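Local coordinates for nitroreductase family protein (Lactobacillus plantarum, PDB 4QLX) that reduces enone fatty acids with FMN as cofactor, probably using NADH to saturate 10-oxo-octadecenoate to 10-oxooctadecanoate during the saturation of polyunsaturated fatty acids, at residues Arg26-Val32 with Pro82-Ser88; Trp58-Asp64 with Ser88-Ala94; Gly163-Phe169 with Met192-Lys198. All blocks are in the same frame, centred on the assembly; numbering follows the deposited sequence.

Contact 1: residues Arg26-Val32 with Pro82-Ser88; sequences RQFDPNV and PQVDSAS. With FMN (flavin mononucleotide), chain C; KTC (10-oxooctadecanoic acid), chain I.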
loop_
_atom_site.group_PDB
_atom_site.type_symbol
_atom_site.label_atom_id
_atom_site.label_comp_id
_atom_site.label_asym_id
_atom_site.label_seq_id
_atom_site.Cartn_x
_atom_site.Cartn_y
_atom_site.Cartn_z
ATOM N N ARG A 26 -11.733 12.414 -8.260
ATOM C CA ARG A 26 -12.470 11.661 -9.261
ATOM C C ARG A 26 -12.733 12.479 -10.526
ATOM O O ARG A 26 -13.048 11.924 -11.580
ATOM C CB ARG A 26 -13.795 11.159 -8.672
ATOM C CG ARG A 26 -13.623 10.037 -7.658
ATOM C CD ARG A 26 -14.912 9.728 -6.899
ATOM N NE ARG A 26 -14.665 8.744 -5.842
ATOM C CZ ARG A 26 -14.307 9.058 -4.599
ATOM N NH1 ARG A 26 -14.163 10.335 -4.241
ATOM N NH2 ARG A 26 -14.091 8.095 -3.712
ATOM N N GLN A 27 -12.595 13.792 -10.425
ATOM C CA GLN A 27 -12.743 14.655 -11.591
ATOM C C GLN A 27 -11.438 15.369 -11.825
ATOM O O GLN A 27 -10.970 16.121 -10.973
ATOM C CB GLN A 27 -13.871 15.667 -11.398
ATOM C CG GLN A 27 -15.228 15.062 -11.188
ATOM C CD GLN A 27 -16.323 16.128 -11.189
ATOM O OE1 GLN A 27 -16.099 17.276 -11.606
ATOM N NE2 GLN A 27 -17.505 15.758 -10.711
ATOM N N PHE A 28 -10.830 15.122 -12.972
ATOM C CA PHE A 28 -9.545 15.726 -13.250
ATOM C C PHE A 28 -9.683 16.800 -14.305
ATOM O O PHE A 28 -10.696 16.874 -14.986
ATOM C CB PHE A 28 -8.543 14.652 -13.683
ATOM C CG PHE A 28 -8.462 13.506 -12.727
ATOM C CD1 PHE A 28 -9.300 12.409 -12.870
ATOM C CD2 PHE A 28 -7.580 13.546 -11.659
ATOM C CE1 PHE A 28 -9.230 11.357 -11.978
ATOM C CE2 PHE A 28 -7.496 12.499 -10.766
ATOM C CZ PHE A 28 -8.326 11.409 -10.917
ATOM N N ASP A 29 -8.668 17.643 -14.419
ATOM C CA ASP A 29 -8.618 18.609 -15.503
ATOM C C ASP A 29 -8.325 17.884 -16.816
ATOM O O ASP A 29 -7.226 17.349 -17.001
ATOM C CB ASP A 29 -7.561 19.671 -15.225
ATOM C CG ASP A 29 -7.569 20.788 -16.259
ATOM O OD1 ASP A 29 -8.247 20.643 -17.302
ATOM O OD2 ASP A 29 -6.880 21.805 -16.038
ATOM N N PRO A 30 -9.306 17.875 -17.741
ATOM C CA PRO A 30 -9.135 17.188 -19.026
ATOM C C PRO A 30 -8.169 17.909 -19.966
ATOM O O PRO A 30 -7.839 17.354 -21.010
ATOM C CB PRO A 30 -10.554 17.180 -19.608
ATOM C CG PRO A 30 -11.181 18.426 -19.040
ATOM C CD PRO A 30 -10.631 18.527 -17.641
ATOM N N ASN A 31 -7.725 19.110 -19.610
ATOM C CA ASN A 31 -6.743 19.812 -20.431
ATOM C C ASN A 31 -5.300 19.435 -20.116
ATOM O O ASN A 31 -4.388 19.794 -20.872
ATOM C CB ASN A 31 -6.893 21.323 -20.278
ATOM C CG ASN A 31 -8.227 21.820 -20.785
ATOM O OD1 ASN A 31 -8.690 21.401 -21.841
ATOM N ND2 ASN A 31 -8.872 22.686 -20.008
ATOM N N VAL A 32 -5.079 18.746 -18.996
ATOM C CA VAL A 32 -3.715 18.344 -18.652
ATOM C C VAL A 32 -3.496 16.874 -18.974
ATOM O O VAL A 32 -4.284 15.989 -18.607
ATOM C CB VAL A 32 -3.368 18.614 -17.169
ATOM C CG1 VAL A 32 -3.733 20.043 -16.788
ATOM C CG2 VAL A 32 -4.069 17.647 -16.279
ATOM N N PRO A 82 -16.766 8.904 -14.565
ATOM C CA PRO A 82 -16.129 10.228 -14.430
ATOM C C PRO A 82 -14.598 10.201 -14.305
ATOM O O PRO A 82 -13.893 10.971 -14.965
ATOM C CB PRO A 82 -16.746 10.776 -13.143
ATOM C CG PRO A 82 -18.105 10.177 -13.116
ATOM C CD PRO A 82 -17.957 8.794 -13.699
ATOM N N GLN A 83 -14.098 9.330 -13.436
ATOM C CA GLN A 83 -12.664 9.125 -13.297
ATOM C C GLN A 83 -12.026 8.685 -14.610
ATOM O O GLN A 83 -11.044 9.266 -15.043
ATOM C CB GLN A 83 -12.381 8.085 -12.221
ATOM C CG GLN A 83 -12.919 8.438 -10.862
ATOM C CD GLN A 83 -14.202 7.710 -10.528
ATOM O OE1 GLN A 83 -15.226 7.878 -11.196
ATOM N NE2 GLN A 83 -14.155 6.895 -9.478
ATOM N N VAL A 84 -12.589 7.666 -15.250
ATOM C CA VAL A 84 -11.998 7.158 -16.480
ATOM C C VAL A 84 -12.019 8.205 -17.599
ATOM O O VAL A 84 -10.987 8.461 -18.224
ATOM C CB VAL A 84 -12.702 5.899 -16.965
ATOM C CG1 VAL A 84 -12.121 5.468 -18.305
ATOM C CG2 VAL A 84 -12.564 4.788 -15.933
ATOM N N ASP A 85 -13.175 8.830 -17.831
ATOM C CA ASP A 85 -13.271 9.877 -18.850
ATOM C C ASP A 85 -12.319 11.047 -18.608
ATOM O O ASP A 85 -11.640 11.483 -19.531
ATOM C CB ASP A 85 -14.706 10.411 -18.948
ATOM C CG ASP A 85 -15.660 9.407 -19.548
ATOM O OD1 ASP A 85 -15.194 8.450 -20.206
ATOM O OD2 ASP A 85 -16.885 9.574 -19.370
ATOM N N SER A 86 -12.254 11.567 -17.385
ATOM C CA SER A 86 -11.484 12.800 -17.170
ATOM C C SER A 86 -10.003 12.581 -16.862
ATOM O O SER A 86 -9.204 13.507 -17.003
ATOM C CB SER A 86 -12.109 13.647 -16.049
ATOM O OG SER A 86 -12.137 12.955 -14.812
ATOM N N ALA A 87 -9.625 11.377 -16.436
ATOM C CA ALA A 87 -8.236 11.140 -16.042
ATOM C C ALA A 87 -7.260 11.301 -17.204
ATOM O O ALA A 87 -7.583 10.978 -18.350
ATOM C CB ALA A 87 -8.080 9.757 -15.431
ATOM N N SER A 88 -6.069 11.813 -16.900
ATOM C CA SER A 88 -4.989 11.848 -17.881
ATOM C C SER A 88 -4.632 10.417 -18.284
ATOM O O SER A 88 -4.445 10.120 -19.459
ATOM C CB SER A 88 -3.751 12.559 -17.329
ATOM O OG SER A 88 -4.041 13.890 -16.924
HETATM N N1 FMN C . -13.886 5.171 -5.327
HETATM C C2 FMN C . -14.830 5.228 -6.331
HETATM O O2 FMN C . -15.366 6.290 -6.619
HETATM N N3 FMN C . -15.190 4.106 -7.030
HETATM C C4 FMN C . -14.595 2.905 -6.724
HETATM O O4 FMN C . -14.915 1.893 -7.333
HETATM C C4A FMN C . -13.656 2.834 -5.707
HETATM N N5 FMN C . -13.077 1.626 -5.413
HETATM C C5A FMN C . -12.122 1.530 -4.429
HETATM C C6 FMN C . -11.572 0.284 -4.193
HETATM C C7 FMN C . -10.602 0.140 -3.216
HETATM C C7M FMN C . -9.989 -1.199 -2.953
HETATM C C8 FMN C . -10.201 1.243 -2.485
HETATM C C8M FMN C . -9.145 1.033 -1.450
HETATM C C9 FMN C . -10.756 2.505 -2.726
HETATM C C9A FMN C . -11.734 2.654 -3.712
HETATM N N10 FMN C . -12.342 3.884 -4.001
HETATM C C10 FMN C . -13.293 3.964 -5.004
HETATM C "C1'" FMN C . -11.984 5.150 -3.263
HETATM C "C2'" FMN C . -12.583 5.102 -1.839
HETATM O "O2'" FMN C . -13.974 5.337 -1.868
HETATM C "C3'" FMN C . -11.914 6.098 -0.894
HETATM O "O3'" FMN C . -10.576 5.680 -0.692
HETATM C "C4'" FMN C . -12.575 6.202 0.488
HETATM O "O4'" FMN C . -13.898 6.692 0.425
HETATM C "C5'" FMN C . -11.751 7.109 1.400
HETATM O "O5'" FMN C . -11.616 8.400 0.846
HETATM P P FMN C . -10.150 8.993 0.526
HETATM O O1P FMN C . -10.362 10.358 -0.093
HETATM O O2P FMN C . -9.422 8.075 -0.440
HETATM O O3P FMN C . -9.337 9.127 1.794
HETATM O O1 KTC I . -19.362 13.322 -4.949
HETATM C C17 KTC I . -18.398 12.663 -4.566
HETATM O O KTC I . -17.217 13.255 -4.369
HETATM C C16 KTC I . -18.539 11.183 -4.306
HETATM C C15 KTC I . -18.160 10.900 -2.860
HETATM C C14 KTC I . -17.394 9.589 -2.755
HETATM C C13 KTC I . -18.263 8.407 -3.155
HETATM C C12 KTC I . -17.535 7.091 -2.936
HETATM C C11 KTC I . -18.523 5.934 -2.934
HETATM C C10 KTC I . -17.809 4.597 -2.723
HETATM C C9 KTC I . -17.035 4.186 -3.965
HETATM C C8 KTC I . -16.191 2.991 -3.603
HETATM O O2 KTC I . -15.281 3.099 -2.786
HETATM C C7 KTC I . -16.491 1.660 -4.248
HETATM C C6 KTC I . -15.516 0.625 -3.703
HETATM C C5 KTC I . -15.321 -0.488 -4.718
HETATM C C4 KTC I . -16.252 -1.650 -4.409
HETATM C C3 KTC I . -16.521 -2.402 -5.698
HETATM C C2 KTC I . -16.497 -3.903 -5.472
HETATM C C1 KTC I . -17.399 -4.616 -6.481
HETATM C C KTC I . -17.103 -4.234 -7.919
HETATM O O HOH W 1 -5.909 15.425 -15.450
HETATM O O HOH W 2 -6.883 14.347 -18.852
#
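Ser86, in the last turn of helix 81-86, meets the backbone of Phe28 with its hydroxyl. Phe28 N donates to Ser86 OG over 3.1 Å and almost in line (169° at the hydrogen), while Ser86 OG itself donates to Pro82 O at 2.7 Å. The small serine suits this spot: with OG set between its own N and carbonyl carbon (chi1 61°), one atom serves the helix and the incoming loop together. Pro82 O takes the hydroxyl and the helical Ser86 N from opposite faces of its carbonyl plane. Phe28 sets CD1 3.6 Å from Ala87 CA and 3.9 Å from Ala87 CB, with Ser86 OG at the ring edge; the small alanine leaves room for the ring. Arg26 runs extended beside Gln83, the aliphatic part of one against the other (CB to Gln83 CG 3.6 Å), and its head reaches the flavin. Arg26 NE donates to FMN O2 at 2.7 Å; Arg26 NH2 makes a weak bond to FMN N1; and C14 of 10-oxooctadecanoic acid lies over one guanidinium face. Two donors aimed at the pyrimidine edge would probably stabilise negative charge on a reduced flavin. Farther along, Ser88 OG donates to Val32 O at 2.7 Å, and a water joins Ser88 OG to Asp29 O. Gln83 NE2 bonds to Asn80. Phe28, Gln83 and Ala87 all rest on Ala195 of strand 188-197, while Gln27 and Asp29 bond through their backbones to Ala200 and Lys198, wedging the loop between helix 81-86 and the end of that strand.

Contact 2: residues Trp58-Asp64 with Ser88-Ala94; sequences WHFVVVD and SAIVFIA
Val61 and Phe92 form the central hydrogen-bonded pair of an antiparallel strand pair, part of the antiparallel central sheet in the alpha+beta nitroreductase fold; 58-63 is an outermost strand of that sheet within the chain. His59 with Ala94 and Val63 with Ile90 complete the three hydrogen-bonded pairs, each making two N-H...O bonds, as in Val61 N to Phe92 O at 2.8 Å. The strands run at 155° to each other. Between these pairs Phe60, Val62, Val91 and Ile93 share a face of the sheet. Phe60 places CG beside its backbone N and opposite the carbonyl carbon (chi1 -53°), which raises the ring from the sheet, with its CD1 reaching back to Val91 CG1 at 3.9 Å and Ile93 CG1 at 4.1 Å. It crosses the valine obliquely but lies alongside the isoleucine, pointing the same way. Beta-branched residues suit such positions, since they accept extended backbones and offer methyls on two sides; thus Val62 CG2 meets Val91 CG2. Helices 36-46 and 137-161 cover this side, Val62 touching Leu39 and Ile43. On the other face Val61 and Phe92 pack on Leu181 of helix 177-181. Ile90 there has an unusual second torsion (chi2 92°), swinging CD1 to 3.7 Å from Val63 O. At the far end Ser88 and Ala89 both face Ile196, a classic beta bulge, and Asp64 sends its carboxylate away from the pair into a salt bridge with Arg36. What Asp64 leaves behind on the pair is its methylene: CB sits 3.7 Å from Ala89 CB and 3.6 Å from Ser88 O.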
loop_
_atom_site.group_PDB
_atom_site.type_symbol
_atom_site.label_atom_id
_atom_site.label_comp_id
_atom_site.label_asym_id
_atom_site.label_seq_id
_atom_site.Cartn_x
_atom_site.Cartn_y
_atom_site.Cartn_z
ATOM N N TRP A 58 2.899 -8.123 -9.841
ATOM C CA TRP A 58 1.972 -7.114 -10.367
ATOM C C TRP A 58 2.153 -6.939 -11.864
ATOM O O TRP A 58 3.219 -7.224 -12.402
ATOM C CB TRP A 58 2.172 -5.767 -9.669
ATOM C CG TRP A 58 3.620 -5.394 -9.413
ATOM C CD1 TRP A 58 4.574 -5.109 -10.353
ATOM C CD2 TRP A 58 4.256 -5.239 -8.141
ATOM N NE1 TRP A 58 5.757 -4.790 -9.744
ATOM C CE2 TRP A 58 5.590 -4.857 -8.381
ATOM C CE3 TRP A 58 3.824 -5.377 -6.814
ATOM C CZ2 TRP A 58 6.509 -4.626 -7.353
ATOM C CZ3 TRP A 58 4.735 -5.144 -5.785
ATOM C CH2 TRP A 58 6.064 -4.769 -6.066
ATOM N N HIS A 59 1.101 -6.480 -12.531
ATOM C CA HIS A 59 1.173 -6.165 -13.949
ATOM C C HIS A 59 0.343 -4.923 -14.209
ATOM O O HIS A 59 -0.780 -4.808 -13.725
ATOM C CB HIS A 59 0.674 -7.328 -14.805
ATOM C CG HIS A 59 0.914 -7.134 -16.270
ATOM N ND1 HIS A 59 2.082 -7.525 -16.888
ATOM C CD2 HIS A 59 0.156 -6.551 -17.230
ATOM C CE1 HIS A 59 2.029 -7.208 -18.172
ATOM N NE2 HIS A 59 0.869 -6.615 -18.407
ATOM N N PHE A 60 0.902 -3.997 -14.971
ATOM C CA PHE A 60 0.287 -2.697 -15.193
ATOM C C PHE A 60 -0.263 -2.552 -16.614
ATOM O O PHE A 60 0.416 -2.873 -17.583
ATOM C CB PHE A 60 1.310 -1.603 -14.908
ATOM C CG PHE A 60 1.966 -1.726 -13.551
ATOM C CD1 PHE A 60 1.307 -1.301 -12.410
ATOM C CD2 PHE A 60 3.229 -2.282 -13.418
ATOM C CE1 PHE A 60 1.894 -1.413 -11.164
ATOM C CE2 PHE A 60 3.816 -2.396 -12.184
ATOM C CZ PHE A 60 3.150 -1.952 -11.053
ATOM N N VAL A 61 -1.497 -2.075 -16.750
ATOM C CA VAL A 61 -2.003 -1.763 -18.079
ATOM C C VAL A 61 -2.416 -0.290 -18.125
ATOM O O VAL A 61 -3.315 0.125 -17.401
ATOM C CB VAL A 61 -3.189 -2.653 -18.469
ATOM C CG1 VAL A 61 -3.707 -2.269 -19.861
ATOM C CG2 VAL A 61 -2.799 -4.112 -18.424
ATOM N N VAL A 62 -1.720 0.493 -18.945
ATOM C CA VAL A 62 -1.932 1.935 -18.996
ATOM C C VAL A 62 -2.977 2.269 -20.046
ATOM O O VAL A 62 -2.845 1.904 -21.220
ATOM C CB VAL A 62 -0.642 2.701 -19.301
ATOM C CG1 VAL A 62 -0.934 4.218 -19.418
ATOM C CG2 VAL A 62 0.415 2.434 -18.234
ATOM N N VAL A 63 -4.019 2.961 -19.600
ATOM C CA VAL A 63 -5.116 3.385 -20.448
ATOM C C VAL A 63 -5.077 4.905 -20.518
ATOM O O VAL A 63 -5.321 5.567 -19.512
ATOM C CB VAL A 63 -6.466 2.906 -19.880
ATOM C CG1 VAL A 63 -7.615 3.288 -20.802
ATOM C CG2 VAL A 63 -6.438 1.404 -19.652
ATOM N N ASP A 64 -4.730 5.474 -21.671
ATOM C CA ASP A 64 -4.613 6.934 -21.738
ATOM C C ASP A 64 -5.014 7.561 -23.091
ATOM O O ASP A 64 -4.625 8.692 -23.392
ATOM C CB ASP A 64 -3.184 7.350 -21.392
ATOM C CG ASP A 64 -2.204 7.019 -22.496
ATOM O OD1 ASP A 64 -2.524 6.143 -23.333
ATOM O OD2 ASP A 64 -1.117 7.630 -22.523
ATOM N N SER A 88 -6.069 11.813 -16.900
ATOM C CA SER A 88 -4.989 11.848 -17.881
ATOM C C SER A 88 -4.632 10.417 -18.284
ATOM O O SER A 88 -4.445 10.120 -19.459
ATOM C CB SER A 88 -3.751 12.559 -17.329
ATOM O OG SER A 88 -4.041 13.890 -16.924
ATOM N N ALA A 89 -4.536 9.532 -17.298
ATOM C CA ALA A 89 -4.285 8.121 -17.568
ATOM C C ALA A 89 -4.846 7.269 -16.444
ATOM O O ALA A 89 -4.913 7.709 -15.298
ATOM C CB ALA A 89 -2.801 7.863 -17.737
ATOM N N ILE A 90 -5.280 6.062 -16.785
ATOM C CA ILE A 90 -5.641 5.087 -15.773
ATOM C C ILE A 90 -4.575 3.994 -15.820
ATOM O O ILE A 90 -4.189 3.542 -16.896
ATOM C CB ILE A 90 -7.041 4.493 -15.991
ATOM C CG1 ILE A 90 -8.094 5.609 -16.026
ATOM C CG2 ILE A 90 -7.380 3.471 -14.905
ATOM C CD1 ILE A 90 -8.380 6.128 -17.437
ATOM N N VAL A 91 -4.071 3.610 -14.655
ATOM C CA VAL A 91 -3.147 2.496 -14.574
ATOM C C VAL A 91 -3.877 1.342 -13.908
ATOM O O VAL A 91 -4.147 1.376 -12.694
ATOM C CB VAL A 91 -1.881 2.864 -13.805
ATOM C CG1 VAL A 91 -0.978 1.638 -13.627
ATOM C CG2 VAL A 91 -1.147 3.993 -14.520
ATOM N N PHE A 92 -4.241 0.333 -14.696
ATOM C CA PHE A 92 -4.910 -0.810 -14.103
ATOM C C PHE A 92 -3.900 -1.846 -13.639
ATOM O O PHE A 92 -2.949 -2.167 -14.361
ATOM C CB PHE A 92 -5.910 -1.468 -15.057
ATOM C CG PHE A 92 -6.821 -2.421 -14.350
ATOM C CD1 PHE A 92 -8.007 -1.971 -13.782
ATOM C CD2 PHE A 92 -6.447 -3.745 -14.165
ATOM C CE1 PHE A 92 -8.825 -2.832 -13.082
ATOM C CE2 PHE A 92 -7.260 -4.617 -13.466
ATOM C CZ PHE A 92 -8.445 -4.170 -12.922
ATOM N N ILE A 93 -4.126 -2.382 -12.443
ATOM C CA ILE A 93 -3.203 -3.338 -11.860
ATOM C C ILE A 93 -3.838 -4.723 -11.796
ATOM O O ILE A 93 -4.928 -4.908 -11.259
ATOM C CB ILE A 93 -2.732 -2.890 -10.448
ATOM C CG1 ILE A 93 -2.325 -1.413 -10.484
ATOM C CG2 ILE A 93 -1.542 -3.754 -9.983
ATOM C CD1 ILE A 93 -2.015 -0.805 -9.107
ATOM N N ALA A 94 -3.154 -5.692 -12.388
ATOM C CA ALA A 94 -3.613 -7.069 -12.352
ATOM C C ALA A 94 -2.552 -7.909 -11.648
ATOM O O ALA A 94 -1.373 -7.578 -11.688
ATOM C CB ALA A 94 -3.885 -7.587 -13.752
#

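Contact 3: residues Gly163-Phe169 with Met192-Lys198; sequences GYDANAF and MGIAIGK. With FMN (flavin mononucleotide), chain C.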
loop_
_atom_site.group_PDB
_atom_site.type_symbol
_atom_site.label_atom_id
_atom_site.label_comp_id
_atom_site.label_asym_id
_atom_site.label_seq_id
_atom_site.Cartn_x
_atom_site.Cartn_y
_atom_site.Cartn_z
ATOM N N GLY A 163 2.919 15.975 -8.132
ATOM C CA GLY A 163 2.070 17.143 -8.279
ATOM C C GLY A 163 0.686 16.844 -8.831
ATOM O O GLY A 163 -0.078 17.760 -9.116
ATOM N N TYR A 164 0.362 15.559 -8.968
ATOM C CA TYR A 164 -0.940 15.139 -9.456
ATOM C C TYR A 164 -1.853 14.702 -8.315
ATOM O O TYR A 164 -1.588 14.987 -7.145
ATOM C CB TYR A 164 -0.780 14.001 -10.473
ATOM C CG TYR A 164 0.057 14.430 -11.659
ATOM C CD1 TYR A 164 -0.315 15.531 -12.424
ATOM C CD2 TYR A 164 1.215 13.749 -12.009
ATOM C CE1 TYR A 164 0.445 15.953 -13.497
ATOM C CE2 TYR A 164 1.987 14.162 -13.090
ATOM C CZ TYR A 164 1.584 15.264 -13.834
ATOM O OH TYR A 164 2.329 15.688 -14.911
ATOM N N ASP A 165 -2.927 14.018 -8.674
ATOM C CA ASP A 165 -3.809 13.388 -7.706
ATOM C C ASP A 165 -4.391 12.159 -8.349
ATOM O O ASP A 165 -4.127 11.899 -9.521
ATOM C CB ASP A 165 -4.906 14.346 -7.241
ATOM C CG ASP A 165 -4.436 15.239 -6.118
ATOM O OD1 ASP A 165 -4.229 14.719 -4.990
ATOM O OD2 ASP A 165 -4.241 16.448 -6.361
ATOM N N ALA A 166 -5.189 11.407 -7.595
ATOM C CA ALA A 166 -5.534 10.063 -8.018
ATOM C C ALA A 166 -6.688 9.441 -7.247
ATOM O O ALA A 166 -6.995 9.823 -6.119
ATOM C CB ALA A 166 -4.272 9.146 -7.899
ATOM N N ASN A 167 -7.315 8.456 -7.877
ATOM C CA ASN A 167 -8.345 7.665 -7.236
ATOM C C ASN A 167 -8.084 6.201 -7.512
ATOM O O ASN A 167 -7.853 5.817 -8.662
ATOM C CB ASN A 167 -9.741 8.062 -7.741
ATOM C CG ASN A 167 -10.824 7.076 -7.313
ATOM O OD1 ASN A 167 -11.498 6.469 -8.146
ATOM N ND2 ASN A 167 -10.987 6.907 -6.005
ATOM N N ALA A 168 -8.097 5.389 -6.456
ATOM C CA ALA A 168 -8.039 3.940 -6.605
ATOM C C ALA A 168 -9.465 3.443 -6.698
ATOM O O ALA A 168 -10.359 4.002 -6.053
ATOM C CB ALA A 168 -7.287 3.283 -5.430
ATOM N N PHE A 169 -9.713 2.445 -7.548
ATOM C CA PHE A 169 -11.079 1.938 -7.695
ATOM C C PHE A 169 -11.127 0.482 -8.143
ATOM O O PHE A 169 -10.354 0.064 -9.001
ATOM C CB PHE A 169 -11.890 2.810 -8.671
ATOM C CG PHE A 169 -11.432 2.726 -10.101
ATOM C CD1 PHE A 169 -10.460 3.594 -10.578
ATOM C CD2 PHE A 169 -11.982 1.792 -10.968
ATOM C CE1 PHE A 169 -10.038 3.531 -11.888
ATOM C CE2 PHE A 169 -11.561 1.716 -12.282
ATOM C CZ PHE A 169 -10.581 2.592 -12.746
ATOM N N MET A 192 -7.278 -3.630 -9.124
ATOM C CA MET A 192 -7.779 -2.260 -9.024
ATOM C C MET A 192 -7.254 -1.360 -10.136
ATOM O O MET A 192 -6.183 -1.594 -10.690
ATOM C CB MET A 192 -7.424 -1.641 -7.658
ATOM C CG MET A 192 -5.921 -1.394 -7.450
ATOM S SD MET A 192 -5.475 -0.478 -5.951
ATOM C CE MET A 192 -5.586 -1.772 -4.712
ATOM N N GLY A 193 -8.022 -0.321 -10.454
ATOM C CA GLY A 193 -7.546 0.730 -11.334
ATOM C C GLY A 193 -7.045 1.910 -10.518
ATOM O O GLY A 193 -7.528 2.167 -9.411
ATOM N N ILE A 194 -6.052 2.607 -11.048
ATOM C CA ILE A 194 -5.595 3.863 -10.461
ATOM C C ILE A 194 -5.799 4.963 -11.498
ATOM O O ILE A 194 -5.076 5.015 -12.495
ATOM C CB ILE A 194 -4.108 3.828 -10.048
ATOM C CG1 ILE A 194 -3.789 2.653 -9.102
ATOM C CG2 ILE A 194 -3.680 5.152 -9.430
ATOM C CD1 ILE A 194 -4.544 2.651 -7.795
ATOM N N ALA A 195 -6.783 5.835 -11.282
ATOM C CA ALA A 195 -6.967 6.975 -12.174
ATOM C C ALA A 195 -6.062 8.101 -11.723
ATOM O O ALA A 195 -6.023 8.408 -10.546
ATOM C CB ALA A 195 -8.440 7.432 -12.189
ATOM N N ILE A 196 -5.349 8.726 -12.656
ATOM C CA ILE A 196 -4.391 9.783 -12.325
ATOM C C ILE A 196 -4.605 11.037 -13.187
ATOM O O ILE A 196 -4.890 10.933 -14.384
ATOM C CB ILE A 196 -2.925 9.296 -12.525
ATOM C CG1 ILE A 196 -2.654 7.997 -11.750
ATOM C CG2 ILE A 196 -1.918 10.376 -12.157
ATOM C CD1 ILE A 196 -1.185 7.491 -11.884
ATOM N N GLY A 197 -4.464 12.216 -12.583
ATOM C CA GLY A 197 -4.449 13.463 -13.334
ATOM C C GLY A 197 -4.306 14.662 -12.418
ATOM O O GLY A 197 -4.039 14.497 -11.229
ATOM N N LYS A 198 -4.466 15.866 -12.968
ATOM C CA LYS A 198 -4.530 17.092 -12.169
ATOM C C LYS A 198 -5.934 17.296 -11.658
ATOM O O LYS A 198 -6.889 17.166 -12.417
ATOM C CB LYS A 198 -4.129 18.335 -12.979
ATOM C CG LYS A 198 -2.647 18.638 -13.056
ATOM C CD LYS A 198 -2.137 19.250 -11.760
ATOM C CE LYS A 198 -2.852 20.553 -11.439
ATOM N NZ LYS A 198 -2.278 21.187 -10.211
HETATM N N1 FMN C . -13.886 5.171 -5.327
HETATM C C2 FMN C . -14.830 5.228 -6.331
HETATM O O2 FMN C . -15.366 6.290 -6.619
HETATM N N3 FMN C . -15.190 4.106 -7.030
HETATM C C4 FMN C . -14.595 2.905 -6.724
HETATM O O4 FMN C . -14.915 1.893 -7.333
HETATM C C4A FMN C . -13.656 2.834 -5.707
HETATM N N5 FMN C . -13.077 1.626 -5.413
HETATM C C5A FMN C . -12.122 1.530 -4.429
HETATM C C6 FMN C . -11.572 0.284 -4.193
HETATM C C7 FMN C . -10.602 0.140 -3.216
HETATM C C7M FMN C . -9.989 -1.199 -2.953
HETATM C C8 FMN C . -10.201 1.243 -2.485
HETATM C C8M FMN C . -9.145 1.033 -1.450
HETATM C C9 FMN C . -10.756 2.505 -2.726
HETATM C C9A FMN C . -11.734 2.654 -3.712
HETATM N N10 FMN C . -12.342 3.884 -4.001
HETATM C C10 FMN C . -13.293 3.964 -5.004
HETATM C "C1'" FMN C . -11.984 5.150 -3.263
HETATM C "C2'" FMN C . -12.583 5.102 -1.839
HETATM O "O2'" FMN C . -13.974 5.337 -1.868
HETATM C "C3'" FMN C . -11.914 6.098 -0.894
HETATM O "O3'" FMN C . -10.576 5.680 -0.692
HETATM C "C4'" FMN C . -12.575 6.202 0.488
HETATM O "O4'" FMN C . -13.898 6.692 0.425
HETATM C "C5'" FMN C . -11.751 7.109 1.400
HETATM O "O5'" FMN C . -11.616 8.400 0.846
HETATM P P FMN C . -10.150 8.993 0.526
HETATM O O1P FMN C . -10.362 10.358 -0.093
HETATM O O2P FMN C . -9.422 8.075 -0.440
HETATM O O3P FMN C . -9.337 9.127 1.794
#
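This is a buried antiparallel strand pair at one side of the central sheet, with strand 165-169 outermost within the chain and its C-terminal end lying against the flavin. Three hydrogen-bonded pairs, Asp165 with Gly197, Asn167 with Ala195 and Phe169 with Gly193, supply six backbone bonds. Between them the small Ala166 and Ala168 face Ile196 and Ile194; Ala168 CB meets Ile194 CD1 at 3.7 Å, and helix 137-161 covers that side. On the other face, with CG set between the backbone N and the carbonyl carbon (chi1 68°), the Phe169 ring lies across Gly193, whose CA makes a CH-pi contact 4.0 Å from the ring centroid and 19° off its normal. With the ring so placed, a beta carbon at Gly193 would run into Phe169 CZ, which suits glycine. The ring's CE1 also touches Ala195 CB at 4.2 Å. A serine in place of Phe169 would probably leave Gly193 without its aromatic cover and open a gap beside Ala195. At the opposite end the Tyr164 ring receives Lys198 CG at its edge, 3.9 Å from CD1, while its hydroxyl bonds to Glu38. Asn167 ND2 lies 3.4 Å from FMN C1'; Gln83 bonding to OD1 and a weak bond from ND2 to Ser24 hold the amide's rotation. Over one face of the isoalloxazine lie Ala168 O, 2.9 Å from FMN N10, and Phe169 CA, 3.0 Å from FMN N5, the position that takes up hydride in flavins. Strand bonds of the adjacent Asn167 and Phe169 steady these backbone atoms, consistent with the strand setting where that flavin face sits.

How the contacts relate
Contacts 2 and 3 are joined along strands 89-96 and 188-197, and contact 1 abuts these near the start of the first and the end of the second. Contacts 2 and 3 have centres 10 Å apart, Val91 N lying 2.8 Å from Ile194 O and Ile93 N 2.8 Å from Met192 O. Contact 1, centred 9 Å from contact 3, joins it through Asp29 N and Lys198 O at 2.7 Å, and through Gln83 NE2 and Asn167 OD1 at 3.0 Å. Contacts 1 and 3 both touch one FMN, from the pyrimidine edge and from over one isoalloxazine face. Contact 2 shares Ser88 with contact 1, 15 Å away between centres, but does not touch that FMN; Trp58's side chain comes about 7 Å, nearest atoms, from the other bound FMN.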